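Local coordinates for conserved hypothetical exported protein (Bacteroides fragilis, PDB 4JJA) that is of unestablished function but probably acts as an exo-beta-N-acetylmuramidase on peptidoglycan, at residues S232-E237 / L249-Y254; P240-R245 / F266-I271; G255-T260 / L280-H285. All coordinates share one frame; numbering follows the deposited sequence.

Interaction 1 of 3, residues S232-E237 / L249-Y254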
loop_
_atom_site.group_PDB
_atom_site.type_symbol
_atom_site.label_atom_id
_atom_site.label_comp_id
_atom_site.label_asym_id
_atom_site.label_seq_id
_atom_site.Cartn_x
_atom_site.Cartn_y
_atom_site.Cartn_z
ATOM N N SER A 232 9.299 7.738 -1.669
ATOM C CA SER A 232 10.695 8.189 -1.563
ATOM C C SER A 232 11.241 7.944 -0.154
ATOM O O SER A 232 12.319 7.401 0.028
ATOM C CB SER A 232 10.805 9.685 -1.908
ATOM O OG SER A 232 10.381 9.942 -3.233
ATOM N N ILE A 233 10.478 8.288 0.838
ATOM C CA ILE A 233 10.960 8.293 2.221
ATOM C C ILE A 233 10.954 6.917 2.874
ATOM O O ILE A 233 11.811 6.642 3.684
ATOM C CB ILE A 233 10.169 9.357 3.052
ATOM C CG1 ILE A 233 10.470 10.733 2.492
ATOM C CG2 ILE A 233 10.488 9.313 4.561
ATOM C CD1 ILE A 233 11.898 11.223 2.667
ATOM N N CYS A 234 10.062 6.024 2.482
ATOM C CA CYS A 234 10.033 4.688 3.060
ATOM C C CYS A 234 11.296 3.905 2.709
ATOM O O CYS A 234 11.631 2.977 3.408
ATOM C CB CYS A 234 8.775 3.897 2.615
ATOM S SG CYS A 234 8.403 2.484 3.670
ATOM N N LEU A 235 12.036 4.319 1.675
ATOM C CA LEU A 235 13.334 3.684 1.418
ATOM C C LEU A 235 14.276 3.762 2.594
ATOM O O LEU A 235 15.185 2.921 2.732
ATOM C CB LEU A 235 13.938 4.256 0.140
ATOM C CG LEU A 235 13.054 4.092 -1.116
ATOM C CD1 LEU A 235 13.780 4.730 -2.317
ATOM C CD2 LEU A 235 12.700 2.646 -1.397
ATOM N N PHE A 236 14.102 4.765 3.444
ATOM C CA PHE A 236 14.911 4.859 4.645
ATOM C C PHE A 236 14.715 3.722 5.626
ATOM O O PHE A 236 15.551 3.514 6.497
ATOM C CB PHE A 236 14.741 6.196 5.371
ATOM C CG PHE A 236 15.403 7.375 4.709
ATOM C CD1 PHE A 236 16.767 7.405 4.537
ATOM C CD2 PHE A 236 14.681 8.488 4.310
ATOM C CE1 PHE A 236 17.399 8.515 4.031
ATOM C CE2 PHE A 236 15.306 9.617 3.766
ATOM C CZ PHE A 236 16.675 9.604 3.617
ATOM N N GLU A 237 13.656 2.949 5.479
ATOM C CA GLU A 237 13.494 1.761 6.327
ATOM C C GLU A 237 14.561 0.722 6.012
ATOM O O GLU A 237 14.725 -0.207 6.776
ATOM C CB GLU A 237 12.097 1.193 6.201
ATOM C CG GLU A 237 11.100 2.237 6.754
ATOM C CD GLU A 237 9.848 1.812 7.409
ATOM O OE1 GLU A 237 9.339 0.760 7.087
ATOM O OE2 GLU A 237 9.332 2.633 8.221
ATOM N N LEU A 249 5.501 14.428 12.432
ATOM C CA LEU A 249 5.722 14.497 11.001
ATOM C C LEU A 249 6.245 13.182 10.398
ATOM O O LEU A 249 7.206 13.169 9.633
ATOM C CB LEU A 249 6.672 15.671 10.680
ATOM C CG LEU A 249 6.186 17.061 10.993
ATOM C CD1 LEU A 249 7.316 18.083 10.768
ATOM C CD2 LEU A 249 4.941 17.422 10.210
ATOM N N PRO A 250 5.587 12.059 10.715
ATOM C CA PRO A 250 6.076 10.796 10.139
ATOM C C PRO A 250 5.997 10.800 8.633
ATOM O O PRO A 250 5.053 11.273 8.034
ATOM C CB PRO A 250 5.159 9.746 10.745
ATOM C CG PRO A 250 3.905 10.478 11.016
ATOM C CD PRO A 250 4.334 11.882 11.456
ATOM N N PHE A 251 7.047 10.256 8.022
ATOM C CA PHE A 251 7.207 10.195 6.571
ATOM C C PHE A 251 7.354 11.545 5.912
ATOM O O PHE A 251 7.358 11.627 4.686
ATOM C CB PHE A 251 6.164 9.327 5.858
ATOM C CG PHE A 251 6.321 7.861 6.156
ATOM C CD1 PHE A 251 7.239 7.097 5.478
ATOM C CD2 PHE A 251 5.599 7.271 7.147
ATOM C CE1 PHE A 251 7.399 5.773 5.787
ATOM C CE2 PHE A 251 5.763 5.956 7.430
ATOM C CZ PHE A 251 6.671 5.208 6.787
ATOM N N GLN A 252 7.609 12.596 6.702
ATOM C CA GLN A 252 7.710 13.949 6.177
ATOM C C GLN A 252 9.000 14.643 6.566
ATOM O O GLN A 252 9.178 15.826 6.329
ATOM C CB GLN A 252 6.512 14.783 6.627
ATOM C CG GLN A 252 5.163 14.265 6.134
ATOM C CD GLN A 252 4.037 14.701 7.023
ATOM O OE1 GLN A 252 3.526 15.812 6.838
ATOM N NE2 GLN A 252 3.696 13.904 8.028
ATOM N N VAL A 253 9.895 13.887 7.218
ATOM C CA VAL A 253 11.218 14.328 7.665
ATOM C C VAL A 253 12.198 13.177 7.501
ATOM O O VAL A 253 11.766 12.011 7.381
ATOM C CB VAL A 253 11.184 14.815 9.142
ATOM C CG1 VAL A 253 10.142 15.901 9.410
ATOM C CG2 VAL A 253 10.980 13.608 10.072
ATOM N N TYR A 254 13.488 13.487 7.545
ATOM C CA TYR A 254 14.472 12.424 7.733
ATOM C C TYR A 254 15.632 12.954 8.538
ATOM O O TYR A 254 15.970 14.124 8.461
ATOM C CB TYR A 254 14.930 11.783 6.420
ATOM C CG TYR A 254 15.704 12.660 5.491
ATOM C CD1 TYR A 254 15.040 13.483 4.570
ATOM C CD2 TYR A 254 17.089 12.676 5.492
ATOM C CE1 TYR A 254 15.760 14.238 3.650
ATOM C CE2 TYR A 254 17.792 13.447 4.601
ATOM C CZ TYR A 254 17.145 14.223 3.678
ATOM O OH TYR A 254 17.845 15.001 2.774
#

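Interaction 2 of 3, residues P240-R245 / F266-I271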
loop_
_atom_site.group_PDB
_atom_site.type_symbol
_atom_site.label_atom_id
_atom_site.label_comp_id
_atom_site.label_asym_id
_atom_site.label_seq_id
_atom_site.Cartn_x
_atom_site.Cartn_y
_atom_site.Cartn_z
ATOM N N PRO A 240 19.585 3.110 8.690
ATOM C CA PRO A 240 19.358 3.512 10.087
ATOM C C PRO A 240 18.710 4.879 10.298
ATOM O O PRO A 240 18.534 5.319 11.429
ATOM C CB PRO A 240 20.758 3.509 10.680
ATOM C CG PRO A 240 21.663 3.168 9.633
ATOM C CD PRO A 240 20.995 3.152 8.334
ATOM N N VAL A 241 18.393 5.569 9.220
ATOM C CA VAL A 241 17.891 6.945 9.283
ATOM C C VAL A 241 16.439 6.920 9.767
ATOM O O VAL A 241 15.635 6.118 9.311
ATOM C CB VAL A 241 18.000 7.615 7.894
ATOM C CG1 VAL A 241 17.412 8.965 7.882
ATOM C CG2 VAL A 241 19.444 7.636 7.433
ATOM N N SER A 242 16.093 7.816 10.689
ATOM C CA SER A 242 14.708 7.987 11.097
ATOM C C SER A 242 13.947 8.754 10.004
ATOM O O SER A 242 14.451 9.754 9.464
ATOM C CB SER A 242 14.602 8.803 12.408
ATOM O OG SER A 242 13.227 9.108 12.707
ATOM N N LEU A 243 12.697 8.335 9.784
ATOM C CA LEU A 243 11.803 9.032 8.882
ATOM C C LEU A 243 10.651 9.685 9.648
ATOM O O LEU A 243 9.599 10.037 9.075
ATOM C CB LEU A 243 11.332 8.123 7.752
ATOM C CG LEU A 243 10.739 6.773 8.120
ATOM C CD1 LEU A 243 9.348 6.858 8.738
ATOM C CD2 LEU A 243 10.677 5.882 6.868
ATOM N N GLY A 244 10.847 9.859 10.962
ATOM C CA GLY A 244 9.880 10.615 11.754
ATOM C C GLY A 244 8.845 9.827 12.509
ATOM O O GLY A 244 7.947 10.439 13.105
ATOM N N ARG A 245 8.913 8.504 12.496
ATOM C CA ARG A 245 8.044 7.767 13.452
ATOM C C ARG A 245 8.412 8.243 14.860
ATOM O O ARG A 245 9.577 8.333 15.195
ATOM C CB ARG A 245 8.192 6.286 13.341
ATOM C CG ARG A 245 7.672 5.679 12.049
ATOM C CD ARG A 245 7.951 4.156 12.117
ATOM N NE ARG A 245 7.802 3.487 10.827
ATOM C CZ ARG A 245 6.681 3.009 10.347
ATOM N NH1 ARG A 245 5.589 2.997 11.092
ATOM N NH2 ARG A 245 6.663 2.433 9.145
ATOM N N PHE A 266 14.825 16.804 15.314
ATOM C CA PHE A 266 13.661 16.205 15.944
ATOM C C PHE A 266 14.082 15.084 16.832
ATOM O O PHE A 266 15.134 14.518 16.649
ATOM C CB PHE A 266 12.655 15.719 14.892
ATOM C CG PHE A 266 13.181 14.676 13.963
ATOM C CD1 PHE A 266 13.836 15.037 12.797
ATOM C CD2 PHE A 266 13.020 13.324 14.229
ATOM C CE1 PHE A 266 14.320 14.045 11.938
ATOM C CE2 PHE A 266 13.501 12.357 13.323
ATOM C CZ PHE A 266 14.152 12.720 12.185
ATOM N N THR A 267 13.234 14.707 17.772
ATOM C CA THR A 267 13.511 13.596 18.644
ATOM C C THR A 267 12.325 12.660 18.663
ATOM O O THR A 267 11.263 12.973 19.213
ATOM C CB THR A 267 13.797 14.079 20.103
ATOM O OG1 THR A 267 14.877 15.034 20.074
ATOM C CG2 THR A 267 14.106 12.897 21.020
ATOM N N PRO A 268 12.477 11.471 18.066
ATOM C CA PRO A 268 11.418 10.484 18.168
ATOM C C PRO A 268 11.071 10.155 19.634
ATOM O O PRO A 268 11.967 9.954 20.475
ATOM C CB PRO A 268 11.997 9.269 17.414
ATOM C CG PRO A 268 13.002 9.896 16.482
ATOM C CD PRO A 268 13.629 10.966 17.311
ATOM N N ARG A 269 9.780 10.053 19.954
ATOM C CA ARG A 269 9.283 9.712 21.275
ATOM C C ARG A 269 8.450 8.455 21.215
ATOM O O ARG A 269 7.935 8.069 20.158
ATOM C CB ARG A 269 8.463 10.865 21.832
ATOM C CG ARG A 269 9.244 12.117 21.964
ATOM C CD ARG A 269 10.476 12.003 22.866
ATOM N NE ARG A 269 11.094 13.292 23.080
ATOM C CZ ARG A 269 12.215 13.481 23.754
ATOM N NH1 ARG A 269 12.846 12.457 24.294
ATOM N NH2 ARG A 269 12.721 14.694 23.892
ATOM N N SER A 270 8.283 7.824 22.376
ATOM C CA SER A 270 7.553 6.577 22.453
ATOM C C SER A 270 6.073 6.886 22.611
ATOM O O SER A 270 5.660 7.321 23.659
ATOM C CB SER A 270 8.040 5.782 23.691
ATOM O OG SER A 270 7.343 4.571 23.770
ATOM N N ILE A 271 5.322 6.742 21.534
ATOM C CA ILE A 271 3.927 7.166 21.450
ATOM C C ILE A 271 3.119 6.029 20.899
ATOM O O ILE A 271 3.649 5.120 20.259
ATOM C CB ILE A 271 3.783 8.450 20.606
ATOM C CG1 ILE A 271 4.312 8.288 19.164
ATOM C CG2 ILE A 271 4.462 9.656 21.306
ATOM C CD1 ILE A 271 4.286 9.553 18.296
#

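Interaction 3 of 3, residues G255-T260 / L280-H285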
loop_
_atom_site.group_PDB
_atom_site.type_symbol
_atom_site.label_atom_id
_atom_site.label_comp_id
_atom_site.label_asym_id
_atom_site.label_seq_id
_atom_site.Cartn_x
_atom_site.Cartn_y
_atom_site.Cartn_z
ATOM N N GLY A 255 16.237 12.105 9.357
ATOM C CA GLY A 255 17.367 12.560 10.138
ATOM C C GLY A 255 17.954 11.442 10.975
ATOM O O GLY A 255 17.420 10.353 11.048
ATOM N N HIS A 256 19.068 11.744 11.646
ATOM C CA HIS A 256 19.804 10.731 12.385
ATOM C C HIS A 256 20.697 11.444 13.391
ATOM O O HIS A 256 21.154 12.563 13.130
ATOM C CB HIS A 256 20.660 9.931 11.377
ATOM C CG HIS A 256 21.382 8.767 11.953
ATOM N ND1 HIS A 256 22.561 8.915 12.652
ATOM C CD2 HIS A 256 21.032 7.463 12.030
ATOM C CE1 HIS A 256 22.925 7.736 13.105
ATOM N NE2 HIS A 256 22.023 6.831 12.745
ATOM N N PRO A 257 20.951 10.807 14.547
ATOM C CA PRO A 257 21.808 11.508 15.539
ATOM C C PRO A 257 23.225 11.857 15.098
ATOM O O PRO A 257 23.824 12.745 15.677
ATOM C CB PRO A 257 21.852 10.565 16.708
ATOM C CG PRO A 257 21.032 9.422 16.384
ATOM C CD PRO A 257 20.410 9.550 15.058
ATOM N N ASN A 258 23.733 11.134 14.100
ATOM C CA ASN A 258 25.088 11.307 13.608
ATOM C C ASN A 258 25.152 12.269 12.417
ATOM O O ASN A 258 26.229 12.701 12.060
ATOM C CB ASN A 258 25.746 9.947 13.293
ATOM C CG ASN A 258 26.009 9.113 14.559
ATOM O OD1 ASN A 258 25.050 8.599 15.218
ATOM N ND2 ASN A 258 27.262 9.036 14.963
HETATM N N MSE A 259 24.008 12.624 11.815
HETATM C CA MSE A 259 23.992 13.516 10.675
HETATM C C MSE A 259 24.387 14.891 11.130
HETATM O O MSE A 259 24.097 15.324 12.257
HETATM C CB MSE A 259 22.616 13.493 9.997
HETATM C CG MSE A 259 22.535 12.327 8.986
HETATM SE SE MSE A 259 20.803 11.958 8.235
HETATM C CE MSE A 259 20.458 13.615 7.442
ATOM N N THR A 260 25.079 15.599 10.246
ATOM C CA THR A 260 25.880 16.730 10.711
ATOM C C THR A 260 25.742 17.854 9.699
ATOM O O THR A 260 25.773 17.650 8.486
ATOM C CB THR A 260 27.420 16.275 10.869
ATOM O OG1 THR A 260 27.559 15.253 11.901
ATOM C CG2 THR A 260 28.379 17.446 11.179
ATOM N N LEU A 280 14.669 6.269 19.036
ATOM C CA LEU A 280 13.858 6.643 20.171
ATOM C C LEU A 280 14.667 7.469 21.149
ATOM O O LEU A 280 15.722 7.021 21.617
ATOM C CB LEU A 280 13.298 5.413 20.875
ATOM C CG LEU A 280 12.584 5.651 22.189
ATOM C CD1 LEU A 280 11.376 6.628 22.040
ATOM C CD2 LEU A 280 12.144 4.324 22.793
ATOM N N ASN A 281 14.162 8.648 21.498
ATOM C CA ASN A 281 14.738 9.547 22.479
ATOM C C ASN A 281 16.122 10.103 22.124
ATOM O O ASN A 281 16.796 10.681 22.969
ATOM C CB ASN A 281 14.712 8.949 23.886
ATOM C CG ASN A 281 13.287 8.745 24.421
ATOM O OD1 ASN A 281 12.380 9.538 24.151
ATOM N ND2 ASN A 281 13.075 7.672 25.173
ATOM N N LYS A 282 16.505 9.998 20.861
ATOM C CA LYS A 282 17.720 10.605 20.316
ATOM C C LYS A 282 17.430 11.834 19.516
ATOM O O LYS A 282 16.521 11.818 18.702
ATOM C CB LYS A 282 18.393 9.647 19.292
ATOM C CG LYS A 282 18.611 8.297 19.727
ATOM C CD LYS A 282 19.749 8.219 20.663
ATOM C CE LYS A 282 20.287 6.777 20.655
ATOM N NZ LYS A 282 21.554 6.856 21.410
ATOM N N LEU A 283 18.270 12.844 19.650
ATOM C CA LEU A 283 18.187 14.031 18.875
ATOM C C LEU A 283 18.705 13.695 17.482
ATOM O O LEU A 283 19.876 13.328 17.292
ATOM C CB LEU A 283 18.998 15.198 19.475
ATOM C CG LEU A 283 18.886 16.507 18.709
ATOM C CD1 LEU A 283 17.455 17.033 18.717
ATOM C CD2 LEU A 283 19.910 17.515 19.287
ATOM N N CYS A 284 17.816 13.754 16.500
ATOM C CA CYS A 284 18.098 13.492 15.096
ATOM C C CYS A 284 18.231 14.786 14.330
ATOM O O CYS A 284 17.396 15.691 14.460
ATOM C CB CYS A 284 16.975 12.659 14.490
ATOM S SG CYS A 284 16.841 11.006 15.189
ATOM N N HIS A 285 19.269 14.902 13.543
ATOM C CA HIS A 285 19.522 16.060 12.718
ATOM C C HIS A 285 19.176 15.705 11.281
ATOM O O HIS A 285 19.523 14.616 10.828
ATOM C CB HIS A 285 20.980 16.428 12.826
ATOM C CG HIS A 285 21.390 16.717 14.233
ATOM N ND1 HIS A 285 21.067 17.879 14.894
ATOM C CD2 HIS A 285 22.038 15.940 15.134
ATOM C CE1 HIS A 285 21.537 17.822 16.124
ATOM N NE2 HIS A 285 22.115 16.659 16.315
HETATM O O HOH W 1 22.371 13.740 18.270
#

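Interaction 1 of 3, residues S232-E237 / L249-Y254
Helix 224-233 and the 3-10 segment that follows bring Ile233, Cys234, Phe236 and Glu237 against the type II turn Leu249-Gln252 and the start of strand 253-256, all within the C-terminal NamZ region. No hydrogen bond crosses between the two segments, and side chains carry the contact. Phe236 and Tyr254 form a slid, near-parallel aromatic pair, with ring centroids 5.0 Å apart and planes inclined by 27°. The rings barely overlap: Phe236 CZ lies over one face of the Tyr254 ring, offset toward its rim, while Phe236 CE2 comes to 3.4 Å from Tyr254 CB. Tyr254 CG sits between its own backbone N and carbonyl carbon (chi1 66°), and that placement puts it 3.5 Å from Phe236 CE2.

Ile233 touches both aromatic residues of 249-254 through different branches. Its CG2 branch, anti to the backbone N, lies 4.0 Å from Phe251 CD1, and its CD1 reaches obliquely toward the Tyr254 ring. The same CG2 is 3.9 Å from Phe251 O, a carbonyl oxygen that is buried here and has no polar partner in the model. Farther round the ring, Cys234 CB approaches Phe251 CE1 at 3.9 Å. The sulfur of Cys234 is obliquely placed in a sulfur-aromatic contact with the same ring. Glu237 OE2 comes to 4.0 Å from Phe251 CZ, the carboxylate plane turned 42° from the ring, but its salt bridge is to Arg245.

Tyr230 of helix 224-233 meets Phe251 edge-to-face. Beyond Phe236, the side chains of Tyr306, Leu307 and Ala310 on helix 305-314 continue the packing, and Asp309 of that helix hydrogen-bonds Tyr254 OH, while Val287 on strand 284-288 pairs with the Tyr254 backbone.

Interaction 2 of 3, residues P240-R245 / F266-I271
Ser242 packs closely against the ring of Phe266, its OG lying at the ring edge near the plane and 3.3 Å from Phe266 CE2. The Ser242 CB is also in the ring plane at this edge, 3.8 Å from Phe266 CE2, so the whole short side chain meets the aromatic rim. Its OG is anti to the backbone N (chi1 173°), which places the oxygen beside the carbonyl carbon and within range of the backbone ahead. There Ser242 OG accepts a hydrogen bond from Gly244 N, 3.0 Å away and fairly straight at 163°. This is an ST turn: the same hydroxyl accepts the turn's N-H and abuts the rim of Phe266. Gly244 brings its CA obliquely toward the same ring, 4.3 Å from Phe266 CE2. Pro268 belongs to this close-packed part as well, presenting CB to Arg245 O at 3.4 Å, and its CG lies 3.9 Å from Ser242 OG; these are van der Waals contacts, with no hydrogen bond between the segments.

Phe266 ends a short strand at the border of the small antiparallel sheet formed by 253-256, 284-288 and 265-266, and its ring extends from there to the loop 240-245, which lies between helix 224-233 and strand 253-256. Cys284 on the central strand touches both Phe266 and Pro268, and Val253 also packs on Phe266.

The loose side begins at the end of the Arg245 side chain, which leads away from 266-271, its guanidinium forming a salt bridge with Glu237 and a hydrogen bond to a glycerol probably acquired during crystallisation. Past Pro268 the chain is more open to solvent: Arg269 and Ser270 are exposed, the CB of Arg269 points away from 240-245, and its NH1 is hydrogen-bonded to Asn281 OD1.

Interaction 3 of 3, residues G255-T260 / L280-H285
His256 O is gripped by two backbone donors, His285 N at 3.0 Å and Met259 N at 3.1 Å, which reach it from opposite faces of its carbonyl plane. The first belongs to the antiparallel hydrogen-bonded pair of His256 and His285, where strands 253-256 and 284-288 adjoin in a three-stranded sheet; the second closes a type I turn from His256 to Met259, present as selenomethionine, at the strand's end. The pair is completed by His256 N, which donates to His285 O at 3.0 Å.

One residue earlier on the strand, Gly255 CA is 3.1 Å from His285 O.

The turn borders His285: His285 CB is 3.4 Å from Met259 O, and Pro257 O lies in the imidazole plane at the ring's edge, near CD2. On the same segment as this oxygen, Asn258 N donates to His256 ND1, tilted 20° from the imidazole plane, while Pro257 CD sits above one face of that ring, offset toward its rim.

Pro257 also faces 280-285: CG packs on Lys282 CB, CD on Cys284 SG, and its CA makes a CA-H...O contact with Leu283 O. A water bridges the two segments here, donating to Leu283 O at 2.7 Å and to Pro257 O at 3.1 Å.

The three contacts assemble one part of the C-terminal NamZ region. Interactions 1 and 2 interlock along the chain, with centres about 10 Å apart: Phe251 N lies 2.8 Å from Leu243 O, a probable hydrogen bond, and Glu237 OE2 makes a 2.8 Å salt bridge to Arg245 NH2. Both side chains of that bridge also bind glycerol, which may mark a pocket. Interaction 3 extends the strand that interaction 1 enters, Tyr254 CE2 meeting Met259 CE at 3.9 Å. It adjoins interaction 2 through probable backbone hydrogen bonds, Cys284 N to Phe266 O and Asn281 N to Pro268 O, with centres about 9 Å apart.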